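Long-range contacts in glycosyl hydrolases family 31 family protein (Aspergillus niger, PDB 6DRU), which catalyses the release of alpha-xylose from the non-reducing terminal glucose of xyloglucan oligosaccharides: residues 556-560 and 572-577; 529-534 and 560-564. One frame throughout, in Å; residues are numbered along the deposited sequence.

Interaction 1 (556-560 and 572-577); sequences THGSR and NEPWSY. With XYS (alpha-D-xylopyranose), chain N; BGC (beta-D-glucopyranose), chain F; BGC (beta-D-glucopyranose), chain B.
Arg-560 and Asn-572, with CA atoms 7.1 Å apart, mark the nearest backbone approach of two irregular segments, and no backbone hydrogen bond joins them, so side chains make the contact. The Asn-572 amide lies between the two ends of 556-560. Its CG stands opposite the backbone N (chi1 -170°), which carries the amide toward 556-560, and the turn about chi2 (62°) presents ND2 to Thr-556 OG1, a hydrogen bond of 2.7 Å with the acceptor tilted from the amide plane. Tyr-541 OH also bonds Thr-556 OG1, and Asn-572 ND2 also reaches Ser-255 O. On the other branch, a weak bond from Arg-560 NE to Asn-572 OD1 (2.9 Å) is doubtful, because the model crowds OD1 against Tyr-577 OH. NE also donates a hydrogen bond to that hydroxyl, equally uncertain in place, at 3.1 Å in the guanidinium plane. Arg-560 NH1 binds Gly-519 O. His-557 NE2 donates a hydrogen bond to alpha-xylose O4 at 3.1 Å and shares another with O3 at 3.0 Å, while Ser-559 OG bonds O2 of the chain F glucose. The segment meeting 572-577 thus also holds His-557 of the xylose pocket, in the loop after strand 554-555 of the family 31 TIM barrel.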
# COMPACT_ATOMS: atom_id res chain seq x y z
N THR A 556 31.95 11.29 -32.90
CA THR A 556 30.84 11.41 -33.83
C THR A 556 30.03 10.12 -33.83
O THR A 556 30.58 9.03 -33.68
CB THR A 556 31.35 11.72 -35.25
OG1 THR A 556 30.23 11.83 -36.14
CG2 THR A 556 32.30 10.64 -35.74
N HIS A 557 28.72 10.26 -33.99
CA HIS A 557 27.80 9.14 -33.94
C HIS A 557 26.43 9.64 -34.37
O HIS A 557 26.12 10.83 -34.27
CB HIS A 557 27.72 8.53 -32.53
CG HIS A 557 26.74 7.41 -32.41
ND1 HIS A 557 26.86 6.23 -33.11
CD2 HIS A 557 25.61 7.29 -31.67
CE1 HIS A 557 25.85 5.43 -32.80
NE2 HIS A 557 25.08 6.05 -31.93
N GLY A 558 25.62 8.72 -34.88
CA GLY A 558 24.26 9.05 -35.26
C GLY A 558 23.68 8.03 -36.20
O GLY A 558 24.37 7.15 -36.71
N SER A 559 22.37 8.16 -36.42
CA SER A 559 21.63 7.32 -37.35
C SER A 559 21.23 8.22 -38.52
O SER A 559 20.20 8.89 -38.48
CB SER A 559 20.41 6.68 -36.69
OG SER A 559 19.77 5.76 -37.56
N ARG A 560 22.07 8.24 -39.55
CA ARG A 560 21.90 9.15 -40.67
C ARG A 560 20.96 8.57 -41.72
O ARG A 560 20.73 7.36 -41.79
CB ARG A 560 23.25 9.46 -41.31
CG ARG A 560 24.32 9.94 -40.34
CD ARG A 560 24.06 11.37 -39.88
NE ARG A 560 25.09 11.83 -38.96
CZ ARG A 560 24.90 11.99 -37.65
NH1 ARG A 560 23.72 11.74 -37.12
NH2 ARG A 560 25.90 12.41 -36.89
N ASN A 572 28.77 7.95 -41.99
CA ASN A 572 29.03 9.05 -41.07
C ASN A 572 30.52 9.31 -40.94
O ASN A 572 31.00 9.71 -39.87
CB ASN A 572 28.40 8.76 -39.69
CG ASN A 572 28.43 9.96 -38.76
OD1 ASN A 572 27.83 11.00 -39.04
ND2 ASN A 572 29.13 9.82 -37.64
N GLU A 573 31.28 9.09 -42.01
CA GLU A 573 32.72 9.21 -42.02
C GLU A 573 33.13 10.62 -42.43
O GLU A 573 32.35 11.34 -43.06
CB GLU A 573 33.33 8.18 -42.97
CG GLU A 573 33.25 6.74 -42.48
CD GLU A 573 31.83 6.19 -42.45
OE1 GLU A 573 31.26 6.07 -41.35
OE2 GLU A 573 31.28 5.90 -43.54
N PRO A 574 34.35 11.05 -42.08
CA PRO A 574 34.77 12.42 -42.42
C PRO A 574 34.79 12.72 -43.91
O PRO A 574 34.85 13.90 -44.28
CB PRO A 574 36.18 12.52 -41.81
CG PRO A 574 36.61 11.12 -41.57
CD PRO A 574 35.36 10.36 -41.27
N TRP A 575 34.72 11.71 -44.77
CA TRP A 575 34.67 11.89 -46.21
C TRP A 575 33.28 11.68 -46.78
O TRP A 575 33.13 11.60 -48.01
CB TRP A 575 35.66 10.95 -46.90
CG TRP A 575 35.54 9.55 -46.42
CD1 TRP A 575 34.67 8.60 -46.87
CD2 TRP A 575 36.32 8.92 -45.39
NE1 TRP A 575 34.85 7.42 -46.19
CE2 TRP A 575 35.86 7.59 -45.28
CE3 TRP A 575 37.35 9.35 -44.56
CZ2 TRP A 575 36.40 6.69 -44.36
CZ3 TRP A 575 37.89 8.46 -43.66
CH2 TRP A 575 37.42 7.14 -43.56
N SER A 576 32.26 11.57 -45.94
CA SER A 576 30.91 11.23 -46.37
C SER A 576 29.98 12.43 -46.44
O SER A 576 28.77 12.26 -46.61
CB SER A 576 30.32 10.16 -45.44
OG SER A 576 31.17 9.03 -45.36
N TYR A 577 30.51 13.65 -46.31
CA TYR A 577 29.69 14.85 -46.23
C TYR A 577 30.00 15.83 -47.35
O TYR A 577 29.87 17.04 -47.18
CB TYR A 577 29.86 15.52 -44.87
CG TYR A 577 29.25 14.73 -43.74
CD1 TYR A 577 29.94 13.69 -43.14
CD2 TYR A 577 27.97 15.02 -43.28
CE1 TYR A 577 29.38 12.96 -42.11
CE2 TYR A 577 27.40 14.30 -42.25
CZ TYR A 577 28.11 13.27 -41.66
OH TYR A 577 27.55 12.55 -40.64
C1 XYS N . 20.46 3.89 -28.25
C2 XYS N . 21.71 4.74 -28.11
C3 XYS N . 22.31 4.96 -29.47
C4 XYS N . 22.52 3.64 -30.17
C5 XYS N . 21.23 2.84 -30.14
O1 XYS N . 19.54 4.55 -29.09
O2 XYS N . 21.37 5.97 -27.52
O3 XYS N . 23.54 5.63 -29.34
O4 XYS N . 22.90 3.86 -31.50
O5 XYS N . 20.81 2.64 -28.81
C2 BGC F . 16.94 5.13 -34.91
C3 BGC F . 16.33 4.46 -33.72
C4 BGC F . 15.13 5.27 -33.22
C5 BGC F . 14.19 5.56 -34.35
C6 BGC F . 13.05 6.44 -33.85
C1 BGC F . 15.86 5.35 -35.93
O2 BGC F . 17.98 4.29 -35.47
O3 BGC F . 17.28 4.35 -32.72
O4 BGC F . 14.44 4.54 -32.23
O5 BGC F . 14.88 6.24 -35.38
O6 BGC F . 12.10 6.59 -34.88
C2 BGC B . 13.97 7.42 -39.65
C3 BGC B . 14.65 7.32 -38.33
C4 BGC B . 15.50 6.04 -38.27
C5 BGC B . 16.40 5.97 -39.47
C6 BGC B . 17.21 4.68 -39.42
C1 BGC B . 14.99 7.27 -40.76
O1 BGC B . 14.36 7.38 -41.99
O2 BGC B . 13.30 8.69 -39.76
O3 BGC B . 13.70 7.31 -37.33
O4 BGC B . 16.29 6.04 -37.10
O5 BGC B . 15.62 5.99 -40.65
O6 BGC B . 16.64 3.72 -40.28

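Interaction 2 (529-534 and 560-564). With MAN (alpha-D-mannopyranose), chain C.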
# COMPACT_ATOMS: atom_id res chain seq x y z
N SER A 529 16.64 16.73 -42.24
CA SER A 529 17.27 16.32 -40.99
C SER A 529 18.00 14.99 -41.15
O SER A 529 17.40 13.99 -41.55
CB SER A 529 16.22 16.22 -39.88
OG SER A 529 16.80 15.79 -38.67
N GLY A 530 19.29 14.99 -40.83
CA GLY A 530 20.10 13.79 -40.84
C GLY A 530 20.53 13.29 -42.20
O GLY A 530 21.20 12.25 -42.27
N ASN A 531 20.16 13.97 -43.28
CA ASN A 531 20.50 13.53 -44.63
C ASN A 531 21.89 14.03 -44.98
O ASN A 531 22.08 15.22 -45.25
CB ASN A 531 19.45 14.01 -45.63
CG ASN A 531 19.49 13.22 -46.92
OD1 ASN A 531 20.56 12.87 -47.42
ND2 ASN A 531 18.32 12.93 -47.47
N ILE A 532 22.87 13.12 -45.01
CA ILE A 532 24.25 13.49 -45.26
C ILE A 532 24.49 13.93 -46.70
O ILE A 532 25.58 14.41 -47.02
CB ILE A 532 25.20 12.33 -44.91
CG1 ILE A 532 24.88 11.10 -45.77
CG2 ILE A 532 25.09 11.97 -43.44
CD1 ILE A 532 25.96 10.04 -45.73
N ASP A 533 23.50 13.77 -47.58
CA ASP A 533 23.63 14.18 -48.96
C ASP A 533 22.99 15.54 -49.24
O ASP A 533 23.14 16.06 -50.35
CB ASP A 533 23.01 13.13 -49.89
CG ASP A 533 23.78 11.82 -49.89
OD1 ASP A 533 25.03 11.86 -49.82
OD2 ASP A 533 23.14 10.75 -49.96
N THR A 534 22.29 16.12 -48.26
CA THR A 534 21.74 17.44 -48.51
C THR A 534 22.69 18.52 -47.99
O THR A 534 23.34 18.32 -46.96
CB THR A 534 20.38 17.60 -47.83
OG1 THR A 534 20.54 17.55 -46.41
CG2 THR A 534 19.43 16.50 -48.28
N ARG A 560 22.07 8.24 -39.55
CA ARG A 560 21.90 9.15 -40.67
C ARG A 560 20.96 8.57 -41.72
O ARG A 560 20.73 7.36 -41.79
CB ARG A 560 23.25 9.46 -41.31
CG ARG A 560 24.32 9.94 -40.34
CD ARG A 560 24.06 11.37 -39.88
NE ARG A 560 25.09 11.83 -38.96
CZ ARG A 560 24.90 11.99 -37.65
NH1 ARG A 560 23.72 11.74 -37.12
NH2 ARG A 560 25.90 12.41 -36.89
N THR A 561 20.42 9.45 -42.55
CA THR A 561 19.74 9.09 -43.78
C THR A 561 20.52 9.66 -44.96
O THR A 561 21.40 10.50 -44.79
CB THR A 561 18.28 9.58 -43.78
OG1 THR A 561 17.67 9.26 -45.04
CG2 THR A 561 18.21 11.07 -43.53
N CYS A 562 20.22 9.17 -46.16
CA CYS A 562 21.02 9.52 -47.32
C CYS A 562 20.26 9.18 -48.59
O CYS A 562 19.26 8.46 -48.57
CB CYS A 562 22.38 8.81 -47.28
SG CYS A 562 22.32 7.00 -47.25
N TYR A 563 20.75 9.72 -49.71
CA TYR A 563 20.23 9.39 -51.03
C TYR A 563 20.98 8.25 -51.70
O TYR A 563 20.41 7.58 -52.57
CB TYR A 563 20.29 10.62 -51.94
CG TYR A 563 19.35 11.75 -51.56
CD1 TYR A 563 18.12 11.49 -50.97
CD2 TYR A 563 19.71 13.07 -51.78
CE1 TYR A 563 17.27 12.53 -50.62
CE2 TYR A 563 18.86 14.11 -51.44
CZ TYR A 563 17.65 13.83 -50.86
OH TYR A 563 16.81 14.87 -50.51
N PHE A 564 22.24 8.02 -51.33
CA PHE A 564 23.05 6.95 -51.90
C PHE A 564 23.69 6.16 -50.77
O PHE A 564 24.34 6.74 -49.89
CB PHE A 564 24.12 7.52 -52.84
CG PHE A 564 23.61 8.61 -53.74
CD1 PHE A 564 22.72 8.33 -54.76
CD2 PHE A 564 24.03 9.92 -53.56
CE1 PHE A 564 22.25 9.33 -55.58
CE2 PHE A 564 23.56 10.93 -54.38
CZ PHE A 564 22.67 10.63 -55.39
C1 MAN C . 22.08 0.86 -54.40
C2 MAN C . 21.96 2.15 -55.18
C3 MAN C . 21.96 3.31 -54.21
C4 MAN C . 20.90 3.09 -53.16
C5 MAN C . 21.07 1.72 -52.54
C6 MAN C . 19.97 1.49 -51.52
O2 MAN C . 20.77 2.15 -55.92
O3 MAN C . 21.69 4.51 -54.91
O4 MAN C . 21.03 4.07 -52.16
O5 MAN C . 20.97 0.73 -53.54
O6 MAN C . 20.20 0.28 -50.84
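Asn-531 and Thr-561 form a single backbone bridge: Thr-561 N donates to Gly-530 O at 2.9 Å, and Ile-532 N donates to Thr-561 O at 3.0 Å. Thr-561 thus bonds to both residues flanking Asn-531, the pattern of a parallel bridge. The Asn-531 side chain can be followed outward from there. Its CB rests 3.8 Å from Thr-561 CG2, and CG, turned away from the backbone N (chi1 -161°), passes beside the Thr-561 carbonyl oxygen. OD1 accepts Asp-533 N at 3.1 Å, closing an Asx turn, and lies 3.4 Å from Cys-562 CA. ND2 sits above one face of the Tyr-563 ring, toward its rim and 3.3 Å from CE1, with the amide and ring planes 65° apart. Asp-533 supplies the second polar link: its OD2 takes Tyr-563 N at 2.6 Å through the anti lone pair and also receives Phe-564 N, so one oxygen holds two successive amides. Ile-532 packs CG1 on the disulfide-bonded Cys-562, at CB, and CG2 on the aliphatic part of Arg-560. Phe-564 borders a glycan mannose. Thr-534 is the N-cap of helix 535-548, so the contact joins the start of that helix to the loop running from strand 554-555 toward helix 582-594.

How the interactions relate
From the N terminus, 529-534 leads into helix 535-548, strand 554-555 follows, and the chain returns through 556-560 and 560-564 before reaching 572-577 and helix 582-594. Interaction 2 closes a loop of 25 intervening residues holding that helix and strand; interaction 1 closes an 11-residue excursion without regular structure, which contains the Cys-562 to Cys-570 disulfide. The two crossings interleave rather than nest, because 556-559 fall inside the first loop and 561-564 inside the second, with Arg-560 common to both. Tyr-577 CE2 touches Ile-532 CG2 at 3.5 Å. Together they connect the sugar-facing loop after strand 554-555 with the approaches to both helices.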